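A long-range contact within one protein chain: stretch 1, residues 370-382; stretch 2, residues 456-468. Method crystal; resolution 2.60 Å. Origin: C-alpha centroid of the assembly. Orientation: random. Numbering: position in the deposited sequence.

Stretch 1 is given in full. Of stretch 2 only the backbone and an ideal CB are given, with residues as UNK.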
# COMPACT_ATOMS: atom_id res chain seq x y z
N TYR A 370 6.71 8.13 15.65
CA TYR A 370 5.56 7.96 16.52
C TYR A 370 4.55 7.00 15.89
O TYR A 370 4.34 7.00 14.68
CB TYR A 370 4.89 9.30 16.80
CG TYR A 370 3.51 9.18 17.39
CD1 TYR A 370 3.34 8.88 18.74
CD2 TYR A 370 2.38 9.35 16.61
CE1 TYR A 370 2.07 8.76 19.29
CE2 TYR A 370 1.11 9.23 17.14
CZ TYR A 370 0.96 8.94 18.48
OH TYR A 370 -0.30 8.82 19.02
N GLN A 371 3.91 6.19 16.74
CA GLN A 371 2.88 5.26 16.31
C GLN A 371 1.71 5.32 17.28
O GLN A 371 1.89 5.08 18.48
CB GLN A 371 3.44 3.84 16.24
CG GLN A 371 2.42 2.80 15.81
CD GLN A 371 3.02 1.41 15.69
OE1 GLN A 371 3.92 1.17 14.88
NE2 GLN A 371 2.52 0.48 16.49
N PRO A 372 0.50 5.63 16.82
CA PRO A 372 -0.64 5.65 17.73
C PRO A 372 -0.92 4.26 18.26
O PRO A 372 -0.65 3.25 17.58
CB PRO A 372 -1.79 6.16 16.85
CG PRO A 372 -1.17 6.73 15.64
CD PRO A 372 0.11 5.99 15.45
N PRO A 373 -1.46 4.16 19.47
CA PRO A 373 -1.73 2.83 20.03
C PRO A 373 -2.72 2.06 19.16
O PRO A 373 -3.66 2.63 18.60
CB PRO A 373 -2.32 3.14 21.41
CG PRO A 373 -2.89 4.51 21.28
CD PRO A 373 -1.98 5.23 20.34
N ILE A 374 -2.48 0.76 19.03
CA ILE A 374 -3.36 -0.13 18.29
C ILE A 374 -4.17 -0.95 19.28
O ILE A 374 -3.61 -1.54 20.22
CB ILE A 374 -2.56 -1.05 17.35
CG1 ILE A 374 -1.81 -0.23 16.30
CG2 ILE A 374 -3.48 -2.07 16.68
CD1 ILE A 374 -0.83 -1.04 15.46
N HIS A 375 -5.49 -0.99 19.09
CA HIS A 375 -6.37 -1.82 19.90
C HIS A 375 -6.24 -3.26 19.39
O HIS A 375 -7.06 -3.77 18.63
CB HIS A 375 -7.80 -1.31 19.80
CG HIS A 375 -8.69 -1.80 20.91
ND1 HIS A 375 -10.06 -1.68 20.87
CD2 HIS A 375 -8.40 -2.41 22.08
CE1 HIS A 375 -10.58 -2.19 21.97
NE2 HIS A 375 -9.60 -2.64 22.72
N PHE A 376 -5.16 -3.92 19.84
CA PHE A 376 -4.81 -5.22 19.28
C PHE A 376 -5.94 -6.23 19.46
O PHE A 376 -6.24 -7.01 18.55
CB PHE A 376 -3.52 -5.74 19.92
CG PHE A 376 -2.29 -5.01 19.45
CD1 PHE A 376 -1.91 -5.03 18.12
CD2 PHE A 376 -1.50 -4.31 20.35
CE1 PHE A 376 -0.78 -4.36 17.69
CE2 PHE A 376 -0.36 -3.64 19.93
CZ PHE A 376 -0.00 -3.67 18.60
N GLN A 377 -6.59 -6.23 20.63
CA GLN A 377 -7.64 -7.21 20.88
C GLN A 377 -8.85 -7.00 19.98
O GLN A 377 -9.65 -7.93 19.82
CB GLN A 377 -8.07 -7.16 22.35
CG GLN A 377 -8.50 -5.78 22.85
CD GLN A 377 -7.37 -5.04 23.56
OE1 GLN A 377 -6.22 -5.06 23.12
NE2 GLN A 377 -7.70 -4.39 24.67
N ASN A 378 -9.00 -5.82 19.38
CA ASN A 378 -10.12 -5.52 18.48
C ASN A 378 -9.57 -4.82 17.23
O ASN A 378 -9.77 -3.62 17.04
CB ASN A 378 -11.18 -4.68 19.18
CG ASN A 378 -12.34 -4.34 18.28
OD1 ASN A 378 -12.50 -4.92 17.21
ND2 ASN A 378 -13.17 -3.39 18.71
N SER A 379 -8.88 -5.57 16.38
CA SER A 379 -8.30 -5.02 15.17
C SER A 379 -8.04 -6.15 14.18
O SER A 379 -8.14 -7.34 14.52
CB SER A 379 -7.00 -4.27 15.47
OG SER A 379 -5.98 -5.17 15.88
N GLU A 380 -7.72 -5.77 12.95
CA GLU A 380 -7.34 -6.72 11.91
C GLU A 380 -6.48 -5.99 10.89
O GLU A 380 -6.65 -4.79 10.65
CB GLU A 380 -8.57 -7.35 11.23
CG GLU A 380 -9.47 -6.35 10.53
CD GLU A 380 -10.72 -7.00 9.96
OE1 GLU A 380 -10.59 -7.94 9.15
OE2 GLU A 380 -11.84 -6.57 10.33
N PHE A 381 -5.55 -6.73 10.29
CA PHE A 381 -4.62 -6.18 9.32
C PHE A 381 -4.46 -7.14 8.15
O PHE A 381 -4.56 -8.36 8.32
CB PHE A 381 -3.24 -5.91 9.93
CG PHE A 381 -3.15 -4.64 10.73
CD1 PHE A 381 -2.56 -3.51 10.19
CD2 PHE A 381 -3.66 -4.58 12.01
CE1 PHE A 381 -2.47 -2.34 10.92
CE2 PHE A 381 -3.58 -3.41 12.74
CZ PHE A 381 -2.99 -2.29 12.20
N TYR A 382 -4.20 -6.58 6.98
CA TYR A 382 -3.75 -7.33 5.81
C TYR A 382 -2.27 -7.07 5.60
O TYR A 382 -1.80 -5.94 5.75
CB TYR A 382 -4.54 -6.95 4.56
CG TYR A 382 -5.87 -7.64 4.42
CD1 TYR A 382 -6.06 -8.63 3.46
CD2 TYR A 382 -6.94 -7.31 5.24
CE1 TYR A 382 -7.28 -9.27 3.33
CE2 TYR A 382 -8.16 -7.95 5.12
CZ TYR A 382 -8.33 -8.92 4.16
OH TYR A 382 -9.54 -9.55 4.03
N UNK A 456 9.11 -4.20 15.83
CA UNK A 456 9.07 -2.92 15.17
C UNK A 456 7.76 -2.22 15.45
O UNK A 456 7.74 -1.11 16.01
CB UNK A 456 9.28 -3.08 13.66
N UNK A 457 6.65 -2.87 15.10
CA UNK A 457 5.32 -2.34 15.31
C UNK A 457 4.66 -2.88 16.58
O UNK A 457 3.57 -2.41 16.93
CB UNK A 457 4.45 -2.66 14.10
N UNK A 458 5.28 -3.84 17.25
CA UNK A 458 4.86 -4.30 18.57
C UNK A 458 3.56 -5.10 18.53
O UNK A 458 2.77 -5.05 19.48
CB UNK A 458 4.70 -3.10 19.51
N UNK A 459 3.33 -5.85 17.46
CA UNK A 459 2.17 -6.74 17.43
C UNK A 459 2.41 -7.92 18.37
O UNK A 459 3.50 -8.50 18.36
CB UNK A 459 1.89 -7.23 16.01
N UNK A 460 1.43 -8.31 19.18
CA UNK A 460 1.63 -9.45 20.07
C UNK A 460 2.01 -10.70 19.30
O UNK A 460 1.57 -10.92 18.17
CB UNK A 460 0.37 -9.71 20.89
N UNK A 461 2.84 -11.53 19.93
CA UNK A 461 3.23 -12.80 19.31
C UNK A 461 2.00 -13.65 19.03
O UNK A 461 1.93 -14.35 18.01
CB UNK A 461 4.21 -13.56 20.21
N UNK A 462 1.02 -13.59 19.91
CA UNK A 462 -0.22 -14.35 19.76
C UNK A 462 -1.23 -13.67 18.85
O UNK A 462 -2.38 -14.11 18.80
CB UNK A 462 -0.85 -14.58 21.13
N UNK A 463 -0.85 -12.61 18.14
CA UNK A 463 -1.80 -11.89 17.30
C UNK A 463 -2.41 -12.84 16.27
O UNK A 463 -1.70 -13.55 15.56
CB UNK A 463 -1.12 -10.71 16.61
N UNK A 464 -3.74 -12.84 16.20
CA UNK A 464 -4.47 -13.79 15.37
C UNK A 464 -5.20 -13.13 14.20
O UNK A 464 -5.87 -13.84 13.45
CB UNK A 464 -5.48 -14.56 16.23
N UNK A 465 -5.07 -11.82 14.02
CA UNK A 465 -5.89 -11.09 13.06
C UNK A 465 -5.09 -10.51 11.90
O UNK A 465 -5.54 -9.56 11.26
CB UNK A 465 -6.64 -9.96 13.78
N UNK A 466 -3.92 -11.07 11.61
CA UNK A 466 -3.15 -10.70 10.42
C UNK A 466 -3.42 -11.71 9.32
O UNK A 466 -3.33 -12.92 9.55
CB UNK A 466 -1.65 -10.63 10.73
N UNK A 467 -3.73 -11.22 8.12
CA UNK A 467 -3.87 -12.07 6.95
C UNK A 467 -2.92 -11.56 5.88
O UNK A 467 -3.06 -10.43 5.40
CB UNK A 467 -5.31 -12.09 6.44
N UNK A 468 -1.93 -12.38 5.52
CA UNK A 468 -1.05 -12.05 4.42
C UNK A 468 -1.72 -12.45 3.12
O UNK A 468 -2.41 -13.48 3.05
CB UNK A 468 0.31 -12.74 4.57

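Position 456 has helical angles and nothing of stretch 1 within 5.5 Å of its ideal CB, so this contact leaves the choice open; the residue is Gly-456. At 457 CA-to-CB points sideways, with the ideal CB 3.9 Å from Gln-371 OE1, which leaves several kinds of side chain possible, polar or apolar. Whatever the choice, the backbone carbonyl faces the amide of Gln-371 and can accept a hydrogen bond. It is Phe-457; Gln-371 NE2 donates to Phe-457 O at 3.1 Å, while Gln-371 OE1 lies at the edge of the ring, 3.1 Å from Phe-457 CD1.

Position 458 has positive phi (72/33), which favours glycine, asparagine or aspartate, though other residues can pay the cost. Ser-458 does so, and its carbonyl O sits 3.2 Å from Phe-376 CZ.

At 459 the CB points sideways, but stretch 1 offers a hydrophobic cluster of Ile-374, Phe-376 and Phe-381. A leucine, methionine or aromatic could reach in; a flat ring can use both edge and face. Phe-459, with chi1 m, does both: its face receives the edge of Phe-376 (centroids 5.1 Å apart, planes at 64°), and its own edge meets the face of Phe-381 (4.9 Å between centroids, 89°). Ile-374 CD1 adds an apolar contact to Phe-459 CZ at 4.0 Å.

Position 460 points toward stretch 1, yet its ideal CB finds nothing within 5.5 Å. A phi of -57° at the start of a type I turn admits proline, among others, and an apolar group could extend to the Phe-376 ring. Pro-460 lays CD over the face of that ring, a CH-pi contact 3.6 Å from the centroid.

Positions 461 and 462 lie in the middle of the turn, out of reach of stretch 1, which sets no preference; they are Val-461 and Asn-462.

Position 463 closes the turn and points toward stretch 1 from a distance. A long side chain could reach it, ideally with a polar tip for the hydroxyl of Ser-379 and an apolar body for the phenylalanines; tyrosine fits well. Tyr-463 uses chi1 t to bring its OH 2.7 Å from Ser-379 OG in a hydrogen bond, while Tyr-463 CE2 packs 4.0 Å from Phe-376 CD1.

At 464 stretch 1 offers nothing close; Lys-464 leads its end away.

At 465 the ideal CB already lies 3.1 Å from Ser-379 O. Glycine alone would avoid that contact; alanine, serine or a larger residue would share it and differ only in where the chain goes next. It is Ser-465, whose carbonyl O, independent of the side chain, accepts from Phe-381 N at 3.0 Å.

A parallel pairing then begins. Position 466 pairs with Phe-381 on the same face, where an aliphatic chain would suit; Leu-466 places CD1 4.0 Å from Phe-381 CB. Position 467 pairs with Tyr-382 on the other face, inviting a long chain along that ring. Lys-467 N donates to Phe-381 O at 3.0 Å, and Lys-467 NZ lies 3.7 Å from Tyr-382 OH, with a water near both. Position 468 points away, and Thr-468 bonds elsewhere in the structure.

Stretch 2, residues 456-468: GFSFPVNYKSLKT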
# COMPACT_ATOMS: atom_id res chain seq x y z
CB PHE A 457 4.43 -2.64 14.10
CG PHE A 457 4.91 -2.01 12.82
CD1 PHE A 457 5.26 -0.67 12.78
CD2 PHE A 457 5.00 -2.76 11.66
CE1 PHE A 457 5.70 -0.09 11.60
CE2 PHE A 457 5.44 -2.18 10.48
CZ PHE A 457 5.79 -0.85 10.45
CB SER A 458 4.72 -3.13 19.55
OG SER A 458 5.95 -2.44 19.70
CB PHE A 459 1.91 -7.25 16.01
CG PHE A 459 1.16 -6.27 15.14
CD1 PHE A 459 -0.21 -6.39 14.97
CD2 PHE A 459 1.82 -5.24 14.50
CE1 PHE A 459 -0.90 -5.50 14.17
CE2 PHE A 459 1.13 -4.35 13.70
CZ PHE A 459 -0.23 -4.48 13.54
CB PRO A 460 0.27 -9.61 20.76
CG PRO A 460 -0.40 -8.29 20.62
CD PRO A 460 0.08 -7.72 19.33
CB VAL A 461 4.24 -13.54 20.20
CG1 VAL A 461 4.51 -14.94 19.66
CG2 VAL A 461 5.54 -12.75 20.29
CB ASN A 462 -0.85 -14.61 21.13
CG ASN A 462 -1.20 -13.32 21.85
OD1 ASN A 462 -0.37 -12.42 21.98
ND2 ASN A 462 -2.44 -13.22 22.32
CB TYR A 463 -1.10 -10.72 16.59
CG TYR A 463 -2.06 -9.73 15.97
CD1 TYR A 463 -2.16 -9.59 14.60
CD2 TYR A 463 -2.87 -8.93 16.77
CE1 TYR A 463 -3.03 -8.68 14.03
CE2 TYR A 463 -3.74 -8.02 16.22
CZ TYR A 463 -3.82 -7.90 14.84
OH TYR A 463 -4.69 -6.99 14.29
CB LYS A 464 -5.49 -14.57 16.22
CG LYS A 464 -4.88 -15.44 17.30
CD LYS A 464 -4.09 -16.62 16.72
CE LYS A 464 -2.99 -17.09 17.66
NZ LYS A 464 -1.65 -17.00 17.01
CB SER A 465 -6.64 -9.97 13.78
OG SER A 465 -7.35 -10.49 14.89
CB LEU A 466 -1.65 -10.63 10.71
CG LEU A 466 -0.78 -10.43 9.47
CD1 LEU A 466 -1.03 -9.06 8.85
CD2 LEU A 466 0.70 -10.60 9.79
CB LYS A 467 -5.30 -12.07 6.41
CG LYS A 467 -5.54 -13.17 5.39
CD LYS A 467 -6.70 -12.87 4.45
CE LYS A 467 -8.04 -12.89 5.18
NZ LYS A 467 -9.16 -13.21 4.24
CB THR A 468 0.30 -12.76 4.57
OG1 THR A 468 0.12 -14.17 4.40
CG2 THR A 468 0.89 -12.48 5.94
O HOH W 1 -10.96 -11.48 1.87
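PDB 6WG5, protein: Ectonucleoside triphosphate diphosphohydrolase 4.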